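Local coordinates for acyl-CoA dehydrogenase (Slackia heliotrinireducens, PDB 4RM7), which belongs to the acyl-CoA dehydrogenase family, whose fold sets a beta-sheet domain between two helical domains, and is modelled as an assembly of four chains, at residues I60-H65 and I99-A104; R66-F71 and P111-Y116; C250-G255 and R360-A365; T296-L301 and K328-V333. All blocks are in the same frame, centred on the assembly; numbering follows the deposited sequence.

Overall arrangement
Starting from the N terminus, loop 60-65 meets helix 90-103 in interaction 1, and the next residues, 66-71, reach helix 106-119 in interaction 2. The two loops cross, because their segments alternate along the chain, and their centres are about 5 Å apart. Together they tie the loop before helix 70-84 to the two helices that follow it. After the beta strands, interaction 3 closes a long loop between helix 234-270 and the end region of helix 351-362. Interaction 4, pairing helices 282-311 and 316-341, lies entirely within that loop and touches interaction 3. Interactions 1 and 4 lie on opposite sides of the chain's centre, in the N-terminal and C-terminal helical domains.

Interaction 1 of 4, residues I60-H65 and I99-A104; sequences IHRRNH and ILEAFA
Arg62 and Glu101 form a salt bridge between the loop 60-65 and helix 90-103. Ahead of the bridge, Ile60 sets its side chain against Tyr116 of helix 106-119. Arg62 then sends its chain, extended from CG to NE, past the side chain of Glu101 running the opposite way. The guanidinium grips the acid side-on: NE lies 2.9 Å from Glu101 OE1, and NH1 is also 2.9 Å from that same oxygen. Both bonds are bent, with an N-H...O angle of 141° at NE. The NH1 bond uses the anti lone pair of OE1, whereas NE approaches from above the carboxylate plane. NH2 is occupied by the carbonyl of Arg66, so each nitrogen of the guanidinium has an acceptor. Glu101 is engaged likewise, OE1 also bonding Tyr68 and OE2 Arg113. Beyond Arg62 the chain folds back in a type I beta turn closed by His65 N to Arg62 O at 2.8 Å. The arrangement is a side-on arginine-carboxylate bridge, with both nitrogens on one carboxylate oxygen, that pins a turn-containing loop to a helix in the N-terminal helical domain of the acyl-CoA dehydrogenase fold.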
loop_
_atom_site.group_PDB
_atom_site.type_symbol
_atom_site.label_atom_id
_atom_site.label_comp_id
_atom_site.label_asym_id
_atom_site.label_seq_id
_atom_site.Cartn_x
_atom_site.Cartn_y
_atom_site.Cartn_z
ATOM N N ILE A 60 29.209 -24.735 -9.163
ATOM C CA ILE A 60 30.479 -24.017 -9.166
ATOM C C ILE A 60 31.325 -24.342 -10.408
ATOM O O ILE A 60 32.475 -23.939 -10.493
ATOM C CB ILE A 60 31.318 -24.312 -7.892
ATOM C CG1 ILE A 60 31.693 -25.782 -7.803
ATOM C CG2 ILE A 60 30.571 -23.906 -6.638
ATOM C CD1 ILE A 60 32.678 -26.054 -6.692
ATOM N N HIS A 61 30.751 -25.067 -11.364
ATOM C CA HIS A 61 31.427 -25.383 -12.619
ATOM C C HIS A 61 30.394 -25.405 -13.736
ATOM O O HIS A 61 29.207 -25.503 -13.456
ATOM C CB HIS A 61 32.172 -26.724 -12.527
ATOM C CG HIS A 61 31.317 -27.935 -12.786
ATOM N ND1 HIS A 61 30.330 -28.358 -11.921
ATOM C CD2 HIS A 61 31.344 -28.842 -13.794
ATOM C CE1 HIS A 61 29.771 -29.461 -12.395
ATOM N NE2 HIS A 61 30.367 -29.775 -13.530
ATOM N N ARG A 62 30.824 -25.294 -14.992
ATOM C CA ARG A 62 29.879 -25.320 -16.108
ATOM C C ARG A 62 29.688 -26.745 -16.602
ATOM O O ARG A 62 30.401 -27.201 -17.489
ATOM C CB ARG A 62 30.350 -24.430 -17.261
ATOM C CG ARG A 62 30.467 -22.936 -16.939
ATOM C CD ARG A 62 31.261 -22.193 -18.024
ATOM N NE ARG A 62 31.706 -20.881 -17.555
ATOM C CZ ARG A 62 31.068 -19.730 -17.784
ATOM N NH1 ARG A 62 31.560 -18.586 -17.293
ATOM N NH2 ARG A 62 29.943 -19.715 -18.504
ATOM N N ARG A 63 28.721 -27.441 -16.018
ATOM C CA ARG A 63 28.400 -28.807 -16.402
ATOM C C ARG A 63 28.329 -29.005 -17.913
ATOM O O ARG A 63 28.984 -29.901 -18.454
ATOM C CB ARG A 63 27.078 -29.220 -15.774
ATOM C CG ARG A 63 26.511 -30.511 -16.307
ATOM C CD ARG A 63 25.075 -30.651 -15.860
ATOM N NE ARG A 63 24.309 -29.526 -16.362
ATOM C CZ ARG A 63 23.710 -29.521 -17.545
ATOM N NH1 ARG A 63 23.772 -30.596 -18.315
ATOM N NH2 ARG A 63 23.036 -28.454 -17.952
ATOM N N ASN A 64 27.557 -28.162 -18.597
ATOM C CA ASN A 64 27.375 -28.312 -20.045
ATOM C C ASN A 64 28.528 -27.739 -20.870
ATOM O O ASN A 64 28.465 -27.747 -22.101
ATOM C CB ASN A 64 26.041 -27.680 -20.503
ATOM C CG ASN A 64 25.962 -26.166 -20.259
ATOM O OD1 ASN A 64 26.967 -25.455 -20.263
ATOM N ND2 ASN A 64 24.747 -25.672 -20.063
ATOM N N HIS A 65 29.557 -27.243 -20.176
ATOM C CA HIS A 65 30.760 -26.626 -20.766
ATOM C C HIS A 65 30.516 -25.231 -21.342
ATOM O O HIS A 65 31.445 -24.614 -21.859
ATOM C CB HIS A 65 31.365 -27.517 -21.855
ATOM C CG HIS A 65 31.573 -28.938 -21.430
ATOM N ND1 HIS A 65 32.557 -29.314 -20.541
ATOM C CD2 HIS A 65 30.925 -30.076 -21.777
ATOM C CE1 HIS A 65 32.508 -30.622 -20.359
ATOM N NE2 HIS A 65 31.525 -31.109 -21.096
ATOM N N ILE A 99 32.198 -13.943 -13.615
ATOM C CA ILE A 99 32.733 -12.722 -14.207
ATOM C C ILE A 99 34.221 -12.832 -14.547
ATOM O O ILE A 99 34.658 -12.388 -15.612
ATOM C CB ILE A 99 32.512 -11.533 -13.273
ATOM C CG1 ILE A 99 31.051 -11.116 -13.303
ATOM C CG2 ILE A 99 33.370 -10.356 -13.667
ATOM C CD1 ILE A 99 30.739 -10.033 -12.308
ATOM N N LEU A 100 34.999 -13.430 -13.655
ATOM C CA LEU A 100 36.410 -13.660 -13.950
ATOM C C LEU A 100 36.593 -14.534 -15.190
ATOM O O LEU A 100 37.391 -14.200 -16.064
ATOM C CB LEU A 100 37.134 -14.308 -12.770
ATOM C CG LEU A 100 38.610 -14.518 -13.112
ATOM C CD1 LEU A 100 39.248 -13.180 -13.307
ATOM C CD2 LEU A 100 39.358 -15.325 -12.072
ATOM N N GLU A 101 35.861 -15.647 -15.262
ATOM C CA GLU A 101 35.973 -16.564 -16.398
ATOM C C GLU A 101 35.652 -15.869 -17.710
ATOM O O GLU A 101 36.347 -16.055 -18.708
ATOM C CB GLU A 101 35.053 -17.772 -16.230
ATOM C CG GLU A 101 35.536 -18.797 -15.215
ATOM C CD GLU A 101 34.559 -19.959 -15.019
ATOM O OE1 GLU A 101 33.383 -19.858 -15.428
ATOM O OE2 GLU A 101 34.974 -20.983 -14.449
ATOM N N ALA A 102 34.606 -15.053 -17.693
ATOM C CA ALA A 102 34.146 -14.350 -18.888
ATOM C C ALA A 102 35.199 -13.419 -19.473
ATOM O O ALA A 102 35.332 -13.337 -20.691
ATOM C CB ALA A 102 32.867 -13.564 -18.574
ATOM N N PHE A 103 35.961 -12.729 -18.626
ATOM C CA PHE A 103 36.827 -11.655 -19.127
ATOM C C PHE A 103 38.312 -11.996 -19.194
ATOM O O PHE A 103 39.110 -11.218 -19.729
ATOM C CB PHE A 103 36.645 -10.400 -18.279
ATOM C CG PHE A 103 35.392 -9.657 -18.585
ATOM C CD1 PHE A 103 35.365 -8.710 -19.599
ATOM C CD2 PHE A 103 34.235 -9.908 -17.879
ATOM C CE1 PHE A 103 34.208 -8.021 -19.895
ATOM C CE2 PHE A 103 33.074 -9.224 -18.175
ATOM C CZ PHE A 103 33.063 -8.279 -19.183
ATOM N N ALA A 104 38.688 -13.154 -18.664
ATOM C CA ALA A 104 40.097 -13.523 -18.635
ATOM C C ALA A 104 40.346 -14.865 -19.304
ATOM O O ALA A 104 39.472 -15.732 -19.314
ATOM C CB ALA A 104 40.603 -13.551 -17.205
#

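Interaction 2 of 4, residues R66-F71 and P111-Y116; sequences RTYDLF and PFRTEY
The phenol oxygen of Tyr68 and the NH1 group of Arg113 come together from opposite directions, with Tyr68 OH 3.1 Å from Arg113 NH1. NH1 lies at the edge of the ring near its plane, and the oxygen in turn lies in the guanidinium plane, at its edge. The two flat groups are nearly coplanar, 28° apart. The side chains span a wide gap, since the CA atoms of Tyr68 and Arg113 are 14.5 Å apart. Arg113 starts with CG anti to its own N and bends at chi3 (-81°), which turns its far end toward the tyrosine. In the next shell, both groups meet the same carboxylate, Glu101 of helix 90-103, the hydroxyl at one oxygen and NH1 at the other. NH1 also donates to Ile60 O, and NH2 is bonded to Gln117, one helical turn further along helix 106-119. Leu97 packs against Arg113 and Gln98 against Tyr68, so helix 90-103 lines the approach. The chemistry is that of a shared anion: the glutamate probably helps hold the phenol beside Arg113, and its charge, shared with Arg62 as well, would be expected to offset part of the guanidinium charge next to the buried tyrosine.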
loop_
_atom_site.group_PDB
_atom_site.type_symbol
_atom_site.label_atom_id
_atom_site.label_comp_id
_atom_site.label_asym_id
_atom_site.label_seq_id
_atom_site.Cartn_x
_atom_site.Cartn_y
_atom_site.Cartn_z
ATOM N N ARG A 66 29.284 -24.733 -21.253
ATOM C CA ARG A 66 28.961 -23.398 -21.760
ATOM C C ARG A 66 28.524 -22.463 -20.635
ATOM O O ARG A 66 29.106 -21.402 -20.422
ATOM C CB ARG A 66 27.863 -23.471 -22.820
ATOM C CG ARG A 66 28.074 -24.547 -23.868
ATOM C CD ARG A 66 26.911 -24.607 -24.844
ATOM N NE ARG A 66 25.621 -24.776 -24.173
ATOM C CZ ARG A 66 25.025 -25.950 -23.972
ATOM N NH1 ARG A 66 25.607 -27.069 -24.386
ATOM N NH2 ARG A 66 23.846 -26.006 -23.356
ATOM N N THR A 67 27.490 -22.867 -19.911
ATOM C CA THR A 67 26.943 -22.043 -18.842
ATOM C C THR A 67 26.808 -22.816 -17.531
ATOM O O THR A 67 26.850 -24.048 -17.513
ATOM C CB THR A 67 25.559 -21.499 -19.224
ATOM O OG1 THR A 67 24.620 -22.580 -19.224
ATOM C CG2 THR A 67 25.591 -20.870 -20.606
ATOM N N TYR A 68 26.638 -22.086 -16.436
ATOM C CA TYR A 68 26.232 -22.702 -15.187
ATOM C C TYR A 68 24.745 -23.105 -15.250
ATOM O O TYR A 68 24.017 -22.731 -16.178
ATOM C CB TYR A 68 26.499 -21.755 -14.025
ATOM C CG TYR A 68 27.973 -21.503 -13.824
ATOM C CD1 TYR A 68 28.724 -22.314 -12.979
ATOM C CD2 TYR A 68 28.630 -20.475 -14.502
ATOM C CE1 TYR A 68 30.078 -22.102 -12.803
ATOM C CE2 TYR A 68 29.989 -20.257 -14.329
ATOM C CZ TYR A 68 30.703 -21.080 -13.481
ATOM O OH TYR A 68 32.047 -20.884 -13.297
ATOM N N ASP A 69 24.305 -23.891 -14.275
ATOM C CA ASP A 69 22.899 -24.250 -14.172
ATOM C C ASP A 69 22.236 -23.318 -13.154
ATOM O O ASP A 69 22.278 -23.572 -11.938
ATOM C CB ASP A 69 22.737 -25.713 -13.759
ATOM C CG ASP A 69 23.268 -26.694 -14.810
ATOM O OD1 ASP A 69 23.221 -26.380 -16.027
ATOM O OD2 ASP A 69 23.727 -27.796 -14.417
ATOM N N LEU A 70 21.630 -22.242 -13.657
ATOM C CA LEU A 70 21.158 -21.140 -12.810
ATOM C C LEU A 70 20.032 -21.523 -11.827
ATOM O O LEU A 70 20.064 -21.117 -10.668
ATOM C CB LEU A 70 20.696 -19.971 -13.684
ATOM C CG LEU A 70 20.455 -18.662 -12.935
ATOM C CD1 LEU A 70 21.678 -18.223 -12.179
ATOM C CD2 LEU A 70 20.085 -17.588 -13.888
ATOM N N PHE A 71 19.045 -22.289 -12.283
ATOM C CA PHE A 71 17.988 -22.746 -11.393
ATOM C C PHE A 71 18.591 -23.530 -10.233
ATOM O O PHE A 71 18.198 -23.335 -9.084
ATOM C CB PHE A 71 16.967 -23.606 -12.134
ATOM C CG PHE A 71 15.809 -24.040 -11.282
ATOM C CD1 PHE A 71 15.086 -23.110 -10.542
ATOM C CD2 PHE A 71 15.431 -25.374 -11.215
ATOM C CE1 PHE A 71 13.998 -23.506 -9.741
ATOM C CE2 PHE A 71 14.343 -25.786 -10.408
ATOM C CZ PHE A 71 13.626 -24.848 -9.679
ATOM N N PRO A 111 44.673 -20.266 -11.996
ATOM C CA PRO A 111 45.115 -20.210 -10.595
ATOM C C PRO A 111 43.992 -19.896 -9.617
ATOM O O PRO A 111 43.906 -20.501 -8.552
ATOM C CB PRO A 111 46.159 -19.082 -10.595
ATOM C CG PRO A 111 45.998 -18.370 -11.901
ATOM C CD PRO A 111 45.505 -19.404 -12.854
ATOM N N PHE A 112 43.124 -18.970 -9.990
ATOM C CA PHE A 112 42.043 -18.545 -9.109
ATOM C C PHE A 112 40.974 -19.605 -8.930
ATOM O O PHE A 112 40.432 -19.750 -7.834
ATOM C CB PHE A 112 41.404 -17.270 -9.634
ATOM C CG PHE A 112 42.312 -16.088 -9.595
ATOM C CD1 PHE A 112 42.409 -15.311 -8.449
ATOM C CD2 PHE A 112 43.080 -15.758 -10.700
ATOM C CE1 PHE A 112 43.250 -14.223 -8.403
ATOM C CE2 PHE A 112 43.935 -14.665 -10.665
ATOM C CZ PHE A 112 44.020 -13.893 -9.517
ATOM N N ARG A 113 40.650 -20.332 -9.998
ATOM C CA ARG A 113 39.656 -21.390 -9.885
ATOM C C ARG A 113 40.195 -22.466 -8.960
ATOM O O ARG A 113 39.494 -22.962 -8.078
ATOM C CB ARG A 113 39.300 -21.994 -11.246
ATOM C CG ARG A 113 38.553 -23.331 -11.109
ATOM C CD ARG A 113 37.860 -23.802 -12.385
ATOM N NE ARG A 113 36.562 -23.162 -12.607
ATOM C CZ ARG A 113 35.454 -23.392 -11.891
ATOM N NH1 ARG A 113 34.321 -22.756 -12.195
ATOM N NH2 ARG A 113 35.466 -24.245 -10.866
ATOM N N THR A 114 41.460 -22.809 -9.162
ATOM C CA THR A 114 42.096 -23.868 -8.395
ATOM C C THR A 114 42.109 -23.533 -6.915
ATOM O O THR A 114 41.822 -24.383 -6.076
ATOM C CB THR A 114 43.518 -24.128 -8.890
ATOM O OG1 THR A 114 43.447 -24.861 -10.121
ATOM C CG2 THR A 114 44.311 -24.933 -7.866
ATOM N N GLU A 115 42.414 -22.284 -6.598
ATOM C CA GLU A 115 42.429 -21.869 -5.214
ATOM C C GLU A 115 41.029 -21.993 -4.602
ATOM O O GLU A 115 40.868 -22.419 -3.453
ATOM C CB GLU A 115 42.945 -20.442 -5.095
ATOM C CG GLU A 115 42.899 -19.932 -3.676
ATOM C CD GLU A 115 43.335 -18.496 -3.548
ATOM O OE1 GLU A 115 42.691 -17.765 -2.761
ATOM O OE2 GLU A 115 44.317 -18.106 -4.224
ATOM N N TYR A 116 40.019 -21.632 -5.384
ATOM C CA TYR A 116 38.644 -21.682 -4.922
ATOM C C TYR A 116 38.201 -23.120 -4.650
ATOM O O TYR A 116 37.519 -23.392 -3.662
ATOM C CB TYR A 116 37.718 -21.014 -5.944
ATOM C CG TYR A 116 36.253 -21.021 -5.560
ATOM C CD1 TYR A 116 35.824 -20.437 -4.378
ATOM C CD2 TYR A 116 35.298 -21.612 -6.391
ATOM C CE1 TYR A 116 34.482 -20.436 -4.029
ATOM C CE2 TYR A 116 33.954 -21.622 -6.055
ATOM C CZ TYR A 116 33.553 -21.031 -4.874
ATOM O OH TYR A 116 32.222 -21.038 -4.542
#

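Interaction 3 of 4, residues C250-G255 and R360-A365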
loop_
_atom_site.group_PDB
_atom_site.type_symbol
_atom_site.label_atom_id
_atom_site.label_comp_id
_atom_site.label_asym_id
_atom_site.label_seq_id
_atom_site.Cartn_x
_atom_site.Cartn_y
_atom_site.Cartn_z
ATOM N N CYS A 250 18.050 -11.997 -5.423
ATOM C CA CYS A 250 16.640 -12.243 -5.178
ATOM C C CYS A 250 16.414 -13.623 -4.549
ATOM O O CYS A 250 15.583 -13.765 -3.649
ATOM C CB CYS A 250 15.838 -12.063 -6.471
ATOM S SG CYS A 250 15.802 -10.294 -6.965
ATOM N N ALA A 251 17.175 -14.624 -4.982
ATOM C CA ALA A 251 17.120 -15.932 -4.346
ATOM C C ALA A 251 17.513 -15.845 -2.856
ATOM O O ALA A 251 16.916 -16.511 -2.005
ATOM C CB ALA A 251 18.020 -16.916 -5.089
ATOM N N ALA A 252 18.508 -15.016 -2.539
ATOM C CA ALA A 252 18.889 -14.809 -1.150
ATOM C C ALA A 252 17.768 -14.126 -0.385
ATOM O O ALA A 252 17.486 -14.485 0.758
ATOM C CB ALA A 252 20.199 -13.983 -1.042
ATOM N N ALA A 253 17.130 -13.139 -1.009
ATOM C CA ALA A 253 16.058 -12.409 -0.343
ATOM C C ALA A 253 14.887 -13.350 -0.023
ATOM O O ALA A 253 14.303 -13.314 1.068
ATOM C CB ALA A 253 15.609 -11.268 -1.197
ATOM N N LEU A 254 14.572 -14.205 -0.986
ATOM C CA LEU A 254 13.489 -15.161 -0.857
ATOM C C LEU A 254 13.772 -16.136 0.293
ATOM O O LEU A 254 12.920 -16.417 1.140
ATOM C CB LEU A 254 13.322 -15.908 -2.169
ATOM C CG LEU A 254 12.434 -17.143 -2.182
ATOM C CD1 LEU A 254 10.994 -16.777 -1.802
ATOM C CD2 LEU A 254 12.519 -17.819 -3.554
ATOM N N GLY A 255 14.986 -16.648 0.306
ATOM C CA GLY A 255 15.400 -17.573 1.328
ATOM C C GLY A 255 15.299 -16.956 2.704
ATOM O O GLY A 255 14.737 -17.563 3.614
ATOM N N ARG A 360 16.192 -5.243 3.562
ATOM C CA ARG A 360 16.174 -3.828 3.209
ATOM C C ARG A 360 17.367 -3.487 2.342
ATOM O O ARG A 360 17.258 -2.665 1.447
ATOM C CB ARG A 360 16.181 -2.943 4.456
ATOM C CG ARG A 360 16.080 -1.450 4.152
ATOM C CD ARG A 360 14.689 -1.106 3.644
ATOM N NE ARG A 360 14.552 0.259 3.104
ATOM C CZ ARG A 360 15.113 0.688 1.975
ATOM N NH1 ARG A 360 15.893 -0.122 1.263
ATOM N NH2 ARG A 360 14.919 1.939 1.570
ATOM N N GLY A 361 18.499 -4.128 2.615
ATOM C CA GLY A 361 19.725 -3.922 1.856
ATOM C C GLY A 361 19.650 -4.443 0.424
ATOM O O GLY A 361 20.220 -3.876 -0.501
ATOM N N TYR A 362 18.922 -5.525 0.230
ATOM C CA TYR A 362 18.694 -6.031 -1.106
ATOM C C TYR A 362 17.997 -5.016 -2.034
ATOM O O TYR A 362 18.099 -5.106 -3.247
ATOM C CB TYR A 362 17.893 -7.324 -1.008
ATOM C CG TYR A 362 18.677 -8.461 -0.384
ATOM C CD1 TYR A 362 20.056 -8.565 -0.566
ATOM C CD2 TYR A 362 18.048 -9.419 0.394
ATOM C CE1 TYR A 362 20.773 -9.604 -0.003
ATOM C CE2 TYR A 362 18.757 -10.465 0.956
ATOM C CZ TYR A 362 20.114 -10.556 0.753
ATOM O OH TYR A 362 20.811 -11.596 1.317
ATOM N N GLN A 363 17.316 -4.029 -1.471
ATOM C CA GLN A 363 16.691 -3.005 -2.298
ATOM C C GLN A 363 17.709 -2.059 -2.930
ATOM O O GLN A 363 17.346 -1.311 -3.829
ATOM C CB GLN A 363 15.683 -2.212 -1.489
ATOM C CG GLN A 363 14.450 -3.018 -1.107
ATOM C CD GLN A 363 13.393 -2.156 -0.424
ATOM O OE1 GLN A 363 13.012 -2.411 0.714
ATOM N NE2 GLN A 363 12.920 -1.132 -1.123
ATOM N N PHE A 364 18.964 -2.096 -2.458
ATOM C CA PHE A 364 20.082 -1.331 -3.059
ATOM C C PHE A 364 21.037 -2.166 -3.893
ATOM O O PHE A 364 21.695 -1.657 -4.798
ATOM C CB PHE A 364 20.935 -0.640 -1.998
ATOM C CG PHE A 364 20.183 0.316 -1.164
ATOM C CD1 PHE A 364 19.808 1.539 -1.673
ATOM C CD2 PHE A 364 19.851 0.002 0.135
ATOM C CE1 PHE A 364 19.118 2.432 -0.893
ATOM C CE2 PHE A 364 19.160 0.893 0.911
ATOM C CZ PHE A 364 18.793 2.104 0.401
ATOM N N ALA A 365 21.141 -3.441 -3.561
ATOM C CA ALA A 365 22.126 -4.303 -4.194
ATOM C C ALA A 365 21.727 -4.598 -5.623
ATOM O O ALA A 365 20.556 -4.851 -5.901
ATOM C CB ALA A 365 22.276 -5.609 -3.418
#
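Gly361 O is gripped by two backbone amides, Phe364 N at 2.9 Å and Ala365 N at 3.2 Å, in the turn from which Tyr362 reaches across to Ala252 and Ala253. The tyrosine supplies the whole of this side of the contact. Its CG stands beside the backbone N and anti to the carbonyl carbon (chi1 -68°), and from there the ring extends to the wall of helix 234-270. One side of the ring runs along Ala253, with CD2 3.4 Å from Ala253 CB and CE2 3.6 Å from Ala253 CA. The far end meets the preceding alanine, where Ala252 CB makes its apolar contact with Tyr362 CZ at 3.9 Å and has Tyr362 OH as its nearest atom, at 3.4 Å. Both methyls approach the ring obliquely. Alanines thus line this face of the helix, and the CA atoms of Ala253 and Tyr362 are 6.9 Å apart. Although all three residues are buried, the hydroxyl is satisfied: it bonds Glu256, one turn along the same helix from Ala252, and so fastens the ring end to the helix it packs on. At the other end of the residue, the carbonyl oxygen of Tyr362 accepts from Lys323, which also bonds Ala365 O. The ring lies between helix 234-270 and its own helix 351-362, with Pro327 of helix 316-341 against it, and helix 70-84 touches Ala252 through Ser81.

Interaction 4 of 4, residues T296-L301 and K328-V333; sequences TNMRNL and KAATEV
Ala329 is the first residue of 328-333 to touch Met298, which is present as selenomethionine and carries the whole contact from the 296-301 side. The methyl of Ala329 points to the neighbouring helix and lies 3.8 Å from Met298 CE and 4.1 Å from Met298 CG, alongside the selenoether chain. At the next residue the selenium takes over: SE is 4.0 Å from Ala330 CB and sits close to the backbone of that residue, 3.9 Å from Ala330 N. Glu332 makes a salt bridge with Lys294, a second tie between the two helices. Val333, a turn on from Ala329, closes the patch with its CG2 branch, 3.5 Å from Met298 CE, the two side chains crossing at a slant. The bend of Met298 at chi3 (-122°) swings CE off the line of the chain, placing it between Ala329 and Val333 while SE stays against Ala330. Met298, Ala329, Ala330 and Val333 are all buried, and the side-chain contacts across the two segments are apolar, with no hydrogen bond between them. Segments 296-301 and 328-333 run roughly antiparallel, at 150° between their directions, their axes 10.5 Å apart at closest approach, so the long side chain bridges a fairly wide gap to Ala329, Ala330 and Val333. Helix 234-270 packs beside both, Leu254 on Met298 and Ala253 on Ala330, and helix 351-362 adds Cys359 against Ala330. Residues of 296-301 also pack on the third subunit, where Asn297 and Asn300 each meet their own counterpart, so this pair belongs to the C-terminal helical bundle near a subunit interface.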
loop_
_atom_site.group_PDB
_atom_site.type_symbol
_atom_site.label_atom_id
_atom_site.label_comp_id
_atom_site.label_asym_id
_atom_site.label_seq_id
_atom_site.Cartn_x
_atom_site.Cartn_y
_atom_site.Cartn_z
ATOM N N THR A 296 5.006 -16.758 -2.368
ATOM C CA THR A 296 4.610 -17.474 -3.583
ATOM C C THR A 296 5.029 -16.684 -4.821
ATOM O O THR A 296 5.630 -17.230 -5.739
ATOM C CB THR A 296 3.089 -17.736 -3.627
ATOM O OG1 THR A 296 2.669 -18.322 -2.389
ATOM C CG2 THR A 296 2.735 -18.700 -4.766
ATOM N N ASN A 297 4.719 -15.396 -4.831
ATOM C CA ASN A 297 5.057 -14.529 -5.952
ATOM C C ASN A 297 6.581 -14.405 -6.156
ATOM O O ASN A 297 7.081 -14.577 -7.259
ATOM C CB ASN A 297 4.408 -13.141 -5.757
ATOM C CG ASN A 297 2.892 -13.153 -5.991
ATOM O OD1 ASN A 297 2.352 -14.072 -6.608
ATOM N ND2 ASN A 297 2.207 -12.112 -5.521
HETATM N N MSE A 298 7.311 -14.116 -5.085
HETATM C CA MSE A 298 8.765 -14.063 -5.127
HETATM C C MSE A 298 9.377 -15.297 -5.765
HETATM O O MSE A 298 10.243 -15.183 -6.635
HETATM C CB MSE A 298 9.339 -13.918 -3.727
HETATM C CG MSE A 298 9.065 -12.587 -3.062
HETATM SE SE MSE A 298 9.935 -12.584 -1.312
HETATM C CE MSE A 298 8.362 -12.271 -0.220
ATOM N N ARG A 299 8.918 -16.466 -5.323
ATOM C CA ARG A 299 9.493 -17.741 -5.740
ATOM C C ARG A 299 9.202 -17.972 -7.211
ATOM O O ARG A 299 10.076 -18.367 -7.975
ATOM C CB ARG A 299 8.949 -18.887 -4.880
ATOM C CG ARG A 299 9.635 -20.222 -5.109
ATOM C CD ARG A 299 9.314 -21.244 -4.004
ATOM N NE ARG A 299 10.037 -20.940 -2.776
ATOM C CZ ARG A 299 9.479 -20.636 -1.604
ATOM N NH1 ARG A 299 8.152 -20.581 -1.477
ATOM N NH2 ARG A 299 10.264 -20.361 -0.556
ATOM N N ASN A 300 7.966 -17.703 -7.601
ATOM C CA ASN A 300 7.575 -17.765 -8.984
ATOM C C ASN A 300 8.426 -16.851 -9.895
ATOM O O ASN A 300 8.777 -17.240 -10.997
ATOM C CB ASN A 300 6.105 -17.396 -9.109
ATOM C CG ASN A 300 5.184 -18.553 -8.777
ATOM O OD1 ASN A 300 5.581 -19.721 -8.863
ATOM N ND2 ASN A 300 3.936 -18.237 -8.426
ATOM N N LEU A 301 8.762 -15.650 -9.432
ATOM C CA LEU A 301 9.521 -14.731 -10.262
ATOM C C LEU A 301 10.971 -15.178 -10.328
ATOM O O LEU A 301 11.566 -15.203 -11.403
ATOM C CB LEU A 301 9.437 -13.302 -9.744
ATOM C CG LEU A 301 8.075 -12.617 -9.882
ATOM C CD1 LEU A 301 8.092 -11.255 -9.184
ATOM C CD2 LEU A 301 7.681 -12.440 -11.336
ATOM N N LYS A 328 11.741 -5.727 -2.013
ATOM C CA LYS A 328 10.782 -4.957 -1.230
ATOM C C LYS A 328 9.761 -5.910 -0.595
ATOM O O LYS A 328 9.421 -5.775 0.587
ATOM C CB LYS A 328 10.090 -3.916 -2.091
ATOM C CG LYS A 328 9.199 -2.985 -1.314
ATOM C CD LYS A 328 8.324 -2.226 -2.251
ATOM C CE LYS A 328 7.813 -0.956 -1.610
ATOM N NZ LYS A 328 6.887 -0.228 -2.534
ATOM N N ALA A 329 9.294 -6.890 -1.368
ATOM C CA ALA A 329 8.376 -7.890 -0.833
ATOM C C ALA A 329 9.025 -8.642 0.315
ATOM O O ALA A 329 8.387 -8.895 1.340
ATOM C CB ALA A 329 7.944 -8.846 -1.899
ATOM N N ALA A 330 10.298 -8.988 0.149
ATOM C CA ALA A 330 10.995 -9.718 1.195
ATOM C C ALA A 330 11.050 -8.894 2.492
ATOM O O ALA A 330 10.857 -9.435 3.591
ATOM C CB ALA A 330 12.378 -10.095 0.746
ATOM N N THR A 331 11.292 -7.590 2.358
ATOM C CA THR A 331 11.395 -6.712 3.517
ATOM C C THR A 331 10.058 -6.642 4.246
ATOM O O THR A 331 10.019 -6.629 5.467
ATOM C CB THR A 331 11.860 -5.291 3.125
ATOM O OG1 THR A 331 13.097 -5.383 2.419
ATOM C CG2 THR A 331 12.089 -4.438 4.357
ATOM N N GLU A 332 8.970 -6.623 3.493
ATOM C CA GLU A 332 7.630 -6.536 4.075
ATOM C C GLU A 332 7.272 -7.817 4.842
ATOM O O GLU A 332 6.696 -7.756 5.947
ATOM C CB GLU A 332 6.596 -6.238 2.981
ATOM C CG GLU A 332 6.842 -4.904 2.291
ATOM C CD GLU A 332 5.880 -4.599 1.147
ATOM O OE1 GLU A 332 5.039 -5.466 0.801
ATOM O OE2 GLU A 332 5.970 -3.475 0.603
ATOM N N VAL A 333 7.625 -8.972 4.268
ATOM C CA VAL A 333 7.439 -10.232 4.968
ATOM C C VAL A 333 8.222 -10.262 6.290
ATOM O O VAL A 333 7.680 -10.602 7.358
ATOM C CB VAL A 333 7.849 -11.423 4.092
ATOM C CG1 VAL A 333 7.800 -12.736 4.897
ATOM C CG2 VAL A 333 6.919 -11.516 2.926
#